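Local coordinates for protein FAD-dependent oxidoreductase (Actinomadura kijaniata, PDB 3M9V) that probably acts as a flavin-dependent oxidoreductase of the acyl-CoA dehydrogenase family on a dTDP-linked sugar during the biosynthesis of D-kijanose, at residues A32-R37 and D62-A67; G161-S166 and V239-P244; V279-R284 and S360-A365. All coordinates share one frame; numbering follows the deposited sequence.

Contact 1: residues A32-R37 and D62-A67; sequences AAHLPR and DGLMGA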
loop_
_atom_site.group_PDB
_atom_site.type_symbol
_atom_site.label_atom_id
_atom_site.label_comp_id
_atom_site.label_asym_id
_atom_site.label_seq_id
_atom_site.Cartn_x
_atom_site.Cartn_y
_atom_site.Cartn_z
ATOM N N ALA A 32 -25.086 -24.590 12.130
ATOM C CA ALA A 32 -24.300 -24.508 13.354
ATOM C C ALA A 32 -23.960 -25.891 13.896
ATOM O O ALA A 32 -22.827 -26.103 14.331
ATOM C CB ALA A 32 -25.015 -23.674 14.416
ATOM N N ALA A 33 -24.897 -26.836 13.841
ATOM C CA ALA A 33 -24.641 -28.207 14.303
ATOM C C ALA A 33 -23.412 -28.855 13.680
ATOM O O ALA A 33 -22.774 -29.717 14.300
ATOM C CB ALA A 33 -25.830 -29.116 14.028
ATOM N N HIS A 34 -23.113 -28.462 12.442
ATOM C CA HIS A 34 -22.040 -29.086 11.675
ATOM C C HIS A 34 -20.703 -28.392 11.864
ATOM O O HIS A 34 -19.656 -28.985 11.603
ATOM C CB HIS A 34 -22.414 -29.102 10.189
ATOM C CG HIS A 34 -23.669 -29.876 9.938
ATOM N ND1 HIS A 34 -23.677 -31.248 9.820
ATOM C CD2 HIS A 34 -24.964 -29.482 9.874
ATOM C CE1 HIS A 34 -24.917 -31.663 9.638
ATOM N NE2 HIS A 34 -25.716 -30.612 9.662
ATOM N N LEU A 35 -20.725 -27.138 12.302
ATOM C CA LEU A 35 -19.450 -26.447 12.477
ATOM C C LEU A 35 -18.390 -27.201 13.279
ATOM O O LEU A 35 -17.233 -27.281 12.856
ATOM C CB LEU A 35 -19.628 -24.991 12.942
ATOM C CG LEU A 35 -20.544 -24.183 12.027
ATOM C CD1 LEU A 35 -20.727 -22.746 12.501
ATOM C CD2 LEU A 35 -19.940 -24.185 10.638
ATOM N N PRO A 36 -18.763 -27.762 14.444
ATOM C CA PRO A 36 -17.713 -28.431 15.230
ATOM C C PRO A 36 -17.009 -29.578 14.510
ATOM O O PRO A 36 -15.810 -29.746 14.669
ATOM C CB PRO A 36 -18.462 -28.963 16.468
ATOM C CG PRO A 36 -19.740 -28.101 16.548
ATOM C CD PRO A 36 -20.080 -27.773 15.110
ATOM N N ARG A 37 -17.685 -30.384 13.702
ATOM C CA ARG A 37 -16.951 -31.403 12.937
ATOM C C ARG A 37 -16.047 -30.787 11.859
ATOM O O ARG A 37 -14.908 -31.209 11.629
ATOM C CB ARG A 37 -17.893 -32.401 12.252
ATOM C CG ARG A 37 -17.174 -33.464 11.400
ATOM C CD ARG A 37 -18.109 -34.182 10.412
ATOM N NE ARG A 37 -18.965 -35.101 11.159
ATOM C CZ ARG A 37 -18.668 -36.361 11.481
ATOM N NH1 ARG A 37 -19.527 -37.048 12.227
ATOM N NH2 ARG A 37 -17.543 -36.947 11.096
ATOM N N ASP A 62 -29.044 -34.174 6.221
ATOM C CA ASP A 62 -29.680 -33.110 6.991
ATOM C C ASP A 62 -30.458 -32.178 6.072
ATOM O O ASP A 62 -31.007 -31.169 6.515
ATOM C CB ASP A 62 -28.559 -32.288 7.630
ATOM C CG ASP A 62 -28.919 -31.778 8.997
ATOM O OD1 ASP A 62 -29.646 -32.529 9.683
ATOM O OD2 ASP A 62 -28.494 -30.659 9.360
ATOM N N GLY A 63 -30.455 -32.460 4.771
ATOM C CA GLY A 63 -31.106 -31.568 3.810
ATOM C C GLY A 63 -30.469 -30.224 3.470
ATOM O O GLY A 63 -30.983 -29.488 2.626
ATOM N N LEU A 64 -29.319 -29.895 4.048
ATOM C CA LEU A 64 -28.711 -28.599 3.738
ATOM C C LEU A 64 -28.183 -28.498 2.307
ATOM O O LEU A 64 -27.928 -27.404 1.802
ATOM C CB LEU A 64 -27.641 -28.230 4.771
ATOM C CG LEU A 64 -28.206 -28.342 6.191
ATOM C CD1 LEU A 64 -27.149 -28.179 7.259
ATOM C CD2 LEU A 64 -29.388 -27.394 6.467
ATOM N N MET A 65 -28.010 -29.638 1.648
ATOM C CA MET A 65 -27.620 -29.661 0.239
ATOM C C MET A 65 -28.758 -29.228 -0.680
ATOM O O MET A 65 -28.572 -28.981 -1.876
ATOM C CB MET A 65 -26.992 -31.013 -0.123
ATOM C CG MET A 65 -25.645 -31.273 0.555
ATOM S SD MET A 65 -24.229 -30.272 -0.021
ATOM C CE MET A 65 -23.834 -30.954 -1.628
ATOM N N GLY A 66 -29.938 -29.075 -0.087
ATOM C CA GLY A 66 -31.099 -28.505 -0.766
ATOM C C GLY A 66 -31.504 -27.128 -0.273
ATOM O O GLY A 66 -32.637 -26.683 -0.479
ATOM N N ALA A 67 -30.581 -26.412 0.372
ATOM C CA ALA A 67 -30.966 -25.157 1.021
ATOM C C ALA A 67 -31.484 -24.138 0.016
ATOM O O ALA A 67 -32.355 -23.322 0.343
ATOM C CB ALA A 67 -29.777 -24.522 1.824
#

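Contact 2: residues G161-S166 and V239-P244; sequences GGWLLS and VLMRDP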
loop_
_atom_site.group_PDB
_atom_site.type_symbol
_atom_site.label_atom_id
_atom_site.label_comp_id
_atom_site.label_asym_id
_atom_site.label_seq_id
_atom_site.Cartn_x
_atom_site.Cartn_y
_atom_site.Cartn_z
ATOM N N GLY A 161 -29.921 -39.021 -32.803
ATOM C CA GLY A 161 -30.655 -38.060 -31.989
ATOM C C GLY A 161 -30.108 -37.711 -30.616
ATOM O O GLY A 161 -30.721 -36.909 -29.906
ATOM N N GLY A 162 -28.987 -38.310 -30.212
ATOM C CA GLY A 162 -28.346 -37.932 -28.956
ATOM C C GLY A 162 -26.936 -37.425 -29.213
ATOM O O GLY A 162 -26.644 -36.976 -30.322
ATOM N N TRP A 163 -26.053 -37.481 -28.219
ATOM C CA TRP A 163 -24.722 -36.871 -28.344
ATOM C C TRP A 163 -23.625 -37.698 -27.674
ATOM O O TRP A 163 -23.884 -38.577 -26.853
ATOM C CB TRP A 163 -24.662 -35.507 -27.631
ATOM C CG TRP A 163 -25.752 -34.547 -28.013
ATOM C CD1 TRP A 163 -27.009 -34.468 -27.476
ATOM C CD2 TRP A 163 -25.664 -33.511 -28.999
ATOM N NE1 TRP A 163 -27.714 -33.456 -28.091
ATOM C CE2 TRP A 163 -26.911 -32.850 -29.022
ATOM C CE3 TRP A 163 -24.650 -33.083 -29.862
ATOM C CZ2 TRP A 163 -27.178 -31.777 -29.878
ATOM C CZ3 TRP A 163 -24.918 -32.030 -30.719
ATOM C CH2 TRP A 163 -26.170 -31.379 -30.709
ATOM N N LEU A 164 -22.394 -37.355 -28.019
ATOM C CA LEU A 164 -21.219 -37.974 -27.438
ATOM C C LEU A 164 -20.343 -36.790 -27.025
ATOM O O LEU A 164 -20.164 -35.823 -27.774
ATOM C CB LEU A 164 -20.475 -38.893 -28.418
ATOM C CG LEU A 164 -21.295 -40.092 -28.925
ATOM C CD1 LEU A 164 -20.606 -40.719 -30.135
ATOM C CD2 LEU A 164 -21.371 -41.110 -27.804
ATOM N N LEU A 165 -19.828 -36.880 -25.807
ATOM C CA LEU A 165 -19.138 -35.755 -25.184
ATOM C C LEU A 165 -17.687 -36.195 -25.039
ATOM O O LEU A 165 -17.410 -37.245 -24.439
ATOM C CB LEU A 165 -19.763 -35.446 -23.818
ATOM C CG LEU A 165 -19.050 -34.425 -22.920
ATOM C CD1 LEU A 165 -19.036 -33.028 -23.573
ATOM C CD2 LEU A 165 -19.732 -34.385 -21.561
ATOM N N SER A 166 -16.756 -35.418 -25.584
ATOM C CA SER A 166 -15.346 -35.677 -25.305
ATOM C C SER A 166 -14.595 -34.428 -24.856
ATOM O O SER A 166 -14.845 -33.322 -25.342
ATOM C CB SER A 166 -14.648 -36.257 -26.537
ATOM O OG SER A 166 -15.062 -37.591 -26.781
ATOM N N VAL A 239 -29.271 -32.141 -22.208
ATOM C CA VAL A 239 -28.451 -31.094 -22.803
ATOM C C VAL A 239 -29.225 -29.778 -22.842
ATOM O O VAL A 239 -30.282 -29.727 -23.481
ATOM C CB VAL A 239 -28.038 -31.495 -24.220
ATOM C CG1 VAL A 239 -27.240 -30.372 -24.854
ATOM C CG2 VAL A 239 -27.196 -32.769 -24.136
ATOM N N LEU A 240 -28.731 -28.747 -22.153
ATOM C CA LEU A 240 -29.256 -27.393 -22.332
ATOM C C LEU A 240 -28.452 -26.652 -23.404
ATOM O O LEU A 240 -27.334 -26.215 -23.148
ATOM C CB LEU A 240 -29.222 -26.625 -21.008
ATOM C CG LEU A 240 -29.654 -27.284 -19.688
ATOM C CD1 LEU A 240 -28.759 -26.769 -18.570
ATOM C CD2 LEU A 240 -31.103 -27.043 -19.288
ATOM N N MET A 241 -28.985 -26.517 -24.612
ATOM C CA MET A 241 -28.324 -25.751 -25.663
ATOM C C MET A 241 -28.293 -24.256 -25.362
ATOM O O MET A 241 -29.333 -23.658 -25.121
ATOM C CB MET A 241 -29.083 -25.942 -26.978
ATOM C CG MET A 241 -29.096 -27.377 -27.465
ATOM S SD MET A 241 -27.496 -27.847 -28.165
ATOM C CE MET A 241 -27.226 -26.413 -29.207
ATOM N N ARG A 242 -27.132 -23.618 -25.373
ATOM C CA ARG A 242 -27.109 -22.165 -25.189
ATOM C C ARG A 242 -27.039 -21.507 -26.569
ATOM O O ARG A 242 -27.654 -22.001 -27.514
ATOM C CB ARG A 242 -25.919 -21.752 -24.320
ATOM C CG ARG A 242 -25.813 -22.493 -22.998
ATOM C CD ARG A 242 -27.116 -22.490 -22.219
ATOM N NE ARG A 242 -26.898 -23.096 -20.903
ATOM C CZ ARG A 242 -27.780 -23.165 -19.907
ATOM N NH1 ARG A 242 -28.999 -22.667 -20.030
ATOM N NH2 ARG A 242 -27.445 -23.746 -18.763
ATOM N N ASP A 243 -26.301 -20.417 -26.750
ATOM C CA ASP A 243 -26.245 -19.880 -28.113
ATOM C C ASP A 243 -24.929 -20.095 -28.850
ATOM O O ASP A 243 -24.000 -20.688 -28.297
ATOM C CB ASP A 243 -26.726 -18.430 -28.243
ATOM C CG ASP A 243 -26.545 -17.620 -26.969
ATOM O OD1 ASP A 243 -27.564 -17.344 -26.303
ATOM O OD2 ASP A 243 -25.401 -17.254 -26.628
ATOM N N PRO A 244 -24.872 -19.640 -30.115
ATOM C CA PRO A 244 -23.748 -19.671 -31.043
ATOM C C PRO A 244 -22.343 -19.863 -30.474
ATOM O O PRO A 244 -21.591 -18.911 -30.310
ATOM C CB PRO A 244 -23.933 -18.346 -31.778
ATOM C CG PRO A 244 -25.451 -18.312 -31.946
ATOM C CD PRO A 244 -26.057 -19.067 -30.780
#

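Contact 3: residues V279-R284 and S360-A365; sequences VAALER and SLVGGA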
loop_
_atom_site.group_PDB
_atom_site.type_symbol
_atom_site.label_atom_id
_atom_site.label_comp_id
_atom_site.label_asym_id
_atom_site.label_seq_id
_atom_site.Cartn_x
_atom_site.Cartn_y
_atom_site.Cartn_z
ATOM N N VAL A 279 -6.576 -11.930 17.698
ATOM C CA VAL A 279 -7.077 -11.249 18.894
ATOM C C VAL A 279 -7.015 -12.212 20.088
ATOM O O VAL A 279 -6.526 -11.828 21.153
ATOM C CB VAL A 279 -8.506 -10.693 18.621
ATOM C CG1 VAL A 279 -9.121 -10.013 19.842
ATOM C CG2 VAL A 279 -8.436 -9.681 17.481
ATOM N N ALA A 280 -7.468 -13.453 19.912
ATOM C CA ALA A 280 -7.411 -14.442 20.988
ATOM C C ALA A 280 -5.968 -14.609 21.455
ATOM O O ALA A 280 -5.711 -14.579 22.672
ATOM C CB ALA A 280 -8.040 -15.779 20.572
ATOM N N ALA A 281 -5.035 -14.717 20.508
ATOM C CA ALA A 281 -3.617 -14.801 20.857
ATOM C C ALA A 281 -3.139 -13.609 21.696
ATOM O O ALA A 281 -2.406 -13.778 22.678
ATOM C CB ALA A 281 -2.717 -15.040 19.633
ATOM N N LEU A 282 -3.577 -12.395 21.372
ATOM C CA LEU A 282 -3.097 -11.241 22.108
ATOM C C LEU A 282 -3.673 -11.217 23.517
ATOM O O LEU A 282 -2.989 -10.823 24.465
ATOM C CB LEU A 282 -3.456 -9.935 21.399
ATOM C CG LEU A 282 -2.541 -9.600 20.233
ATOM C CD1 LEU A 282 -3.277 -8.528 19.441
ATOM C CD2 LEU A 282 -1.235 -9.064 20.779
ATOM N N GLU A 283 -4.937 -11.613 23.637
ATOM C CA GLU A 283 -5.569 -11.639 24.947
ATOM C C GLU A 283 -5.010 -12.708 25.876
ATOM O O GLU A 283 -5.213 -12.617 27.080
ATOM C CB GLU A 283 -7.079 -11.765 24.796
ATOM C CG GLU A 283 -7.477 -10.721 23.779
ATOM C CD GLU A 283 -8.952 -10.420 23.770
ATOM O OE1 GLU A 283 -9.781 -11.349 23.902
ATOM O OE2 GLU A 283 -9.255 -9.220 23.615
ATOM N N ARG A 284 -4.295 -13.696 25.348
ATOM C CA ARG A 284 -3.829 -14.809 26.173
ATOM C C ARG A 284 -2.519 -14.404 26.835
ATOM O O ARG A 284 -1.994 -15.129 27.672
ATOM C CB ARG A 284 -3.538 -16.039 25.310
ATOM C CG ARG A 284 -4.502 -17.183 25.485
ATOM C CD ARG A 284 -4.086 -18.326 24.566
ATOM N NE ARG A 284 -4.983 -18.442 23.414
ATOM C CZ ARG A 284 -4.618 -18.432 22.131
ATOM N NH1 ARG A 284 -3.349 -18.321 21.751
ATOM N NH2 ARG A 284 -5.551 -18.541 21.199
ATOM N N SER A 360 1.841 -11.169 11.779
ATOM C CA SER A 360 2.669 -10.234 12.530
ATOM C C SER A 360 2.185 -10.120 13.982
ATOM O O SER A 360 3.027 -9.987 14.861
ATOM C CB SER A 360 2.651 -8.842 11.899
ATOM O OG SER A 360 3.177 -8.947 10.594
ATOM N N LEU A 361 0.880 -10.138 14.257
ATOM C CA LEU A 361 0.409 -10.103 15.639
ATOM C C LEU A 361 0.763 -11.349 16.452
ATOM O O LEU A 361 1.155 -11.248 17.612
ATOM C CB LEU A 361 -1.106 -9.910 15.693
ATOM C CG LEU A 361 -1.492 -8.538 15.130
ATOM C CD1 LEU A 361 -2.970 -8.403 14.840
ATOM C CD2 LEU A 361 -1.022 -7.526 16.175
ATOM N N VAL A 362 0.499 -12.537 15.923
ATOM C CA VAL A 362 0.838 -13.765 16.612
ATOM C C VAL A 362 2.348 -14.010 16.700
ATOM O O VAL A 362 2.784 -14.543 17.714
ATOM C CB VAL A 362 0.189 -14.949 15.898
ATOM C CG1 VAL A 362 0.647 -16.256 16.561
ATOM C CG2 VAL A 362 -1.324 -14.769 15.923
ATOM N N GLY A 363 3.115 -13.655 15.674
ATOM C CA GLY A 363 4.555 -13.871 15.589
ATOM C C GLY A 363 4.913 -15.290 15.161
ATOM O O GLY A 363 4.058 -15.966 14.594
ATOM N N GLY A 364 6.120 -15.758 15.501
ATOM C CA GLY A 364 6.763 -16.941 14.927
ATOM C C GLY A 364 6.011 -18.259 14.992
ATOM O O GLY A 364 6.106 -19.089 14.077
ATOM N N ALA A 365 5.194 -18.441 16.027
ATOM C CA ALA A 365 4.345 -19.638 16.090
ATOM C C ALA A 365 3.460 -19.785 14.854
ATOM O O ALA A 365 3.119 -20.887 14.493
ATOM C CB ALA A 365 3.469 -19.641 17.335
#

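Contact 1: residues A32-R37 and D62-A67
A single, almost perfectly straight hydrogen bond joins the imidazole of His34 to the carboxylate of Asp62, yet it reaches that carboxylate from well above its plane. His34 NE2 donates to Asp62 OD2 at 2.8 Å, with an N-H...O angle of 179°. The acceptor lies in the plane of the ring, at its edge, whereas from the side of Asp62 the donor stands 57° out of the carboxylate plane; the two flat groups are turned 70° against each other. The side chains come from opposite directions and bridge backbones whose nearest CA atoms, those of His34 and Asp62, are 9.8 Å apart. The His34 ring lies beside its own backbone N and stretches across this gap. Leu64 adds an apolar contact: its CD1 methyl approaches the ring obliquely, 3.6 Å from His34 CD2. Between Asp62 and Leu64 the chain turns at Gly63, whose positive phi closes a Schellman motif at the end of helix 53-61. The imidazole also touches Ala58 and Leu59 of that helix, and Leu64 packs on Arg30 and Leu31 of helix 22-32. The contact thus ties the turn between helices 22-32 and 35-48 to the C-terminal end of helix 53-61, in the N-terminal domain. Replacing His34 by an alanine would probably cost Asp62 OD2 this donor and strip the Leu64 methyl of its ring contact. With NE2 as donor the ring may be neutral or doubly protonated; a carboxylate this close would probably favour the charged form, and in either case it keeps a proton on NE2.

Contact 2: residues G161-S166 and V239-P244
Val239 opens strand 239-241 and meets the indole of Trp163 with one methyl, CG2, which lies 3.8 Å from Trp163 CD1 and 4.0 Å from Trp163 NE1. The two side chains cross at about a right angle, and the methyl reaches the pyrrole part of the indole obliquely. Val239 CG2 is placed beside its own backbone N while CG1 stands anti to it (chi1 177°). Leu155 of strand 154-157 packs on both Trp163 and Val239. Leu240 faces elsewhere, toward strand 196-202, where its backbone pairs with Ser198. Met241 then returns to the indole at the benzene part: its SD is 4.3 Å from Trp163 CZ2 and 5.1 Å from the centroid of the six-membered ring, 46° off the normal, an oblique Met-aromatic contact. Both Met241 and Trp163 also touch Thr187 of strand 180-187. Arg242 turns away from the tryptophan to the thymidine-5'-diphosphate pocket, where it contacts the ligand and forms a salt bridge with Glu115. The indole therefore spans alternate residues of a short strand of the same beta sheet. It bridges strands 163-172 and 239-241, which are not direct neighbours in the sheet. Across the segments the chemistry is apolar and sulfur-aromatic, so the association of Trp163 with Val239 and Met241 rests on shape and dispersion, while the salt bridge of Arg242 is made at the pocket.

Contact 3: residues V279-R284 and S360-A365
Ala281 and Val362 hold the nearest CA pair of the two segments, 6.2 Å apart. The small side chain of Ala281 permits this approach: its CB points at the other helix and touches Val362 CG2 at 4.0 Å. Val362 reaches it with one branch alone; CG1 stands anti to the backbone N (chi1 175°), which puts CG2 beside that N and against the alanine methyl. One residue further along helix 264-283, Leu282 meets Leu361, methyl to methyl, with Leu282 CD1 4.1 Å from Leu361 CD2. These two leucines cross at about a right angle. Leu361 starts out toward the other helix, whereas the Leu282 side chain leaves its backbone at a slant and only its end draws near. Ala281, Leu282 and Leu361 are buried, and all the cross-contacts are between aliphatic carbons at ordinary van der Waals spacing. The other side is looser and more polar. Glu283 and Arg284 are exposed and keep clear of 360-365, and Ala280 O and Ala281 N lie on one face of the Arg284 guanidinium, toward its rim. In 360-365 the helix breaks off at Gly363, which takes a positive phi, and Gly364 and Ala365 carry the chain out to the surface. Arg285 links the two sides at this end, its guanidinium bonding to Leu361 O and Val362 O and so satisfying carbonyls of the last helical turn. The contact joins the C-terminal ends of helices 264-283 and 329-362 in the helical C-terminal domain. Helix 291-323 packs beside both through Val297 on Leu282 and through Ala293 and Ile300 on Leu361, while Leu403 of a second subunit lies against Val279 and Glu283, and Arg384 of a third subunit hydrogen-bonds to Ser360 OG.

The three contacts share no helix or strand and do not touch; contacts 2 and 3 lie on opposite sides of the chain's centre, their own centres about 54 Å apart. Contact 3 is the buried one, all aliphatic between helices, and the only one whose segments are reached by other subunits. Contacts 1 and 2 are partly buried. Contact 1, at helix ends in the N-terminal domain, depends on a histidine-carboxylate hydrogen bond with one leucine beside it, whereas contact 2, in the beta domain, sets a tryptophan against valine and methionine. Contact 2 alone includes a residue of the nucleotide pocket; the other two are structural packing away from the annotated sites.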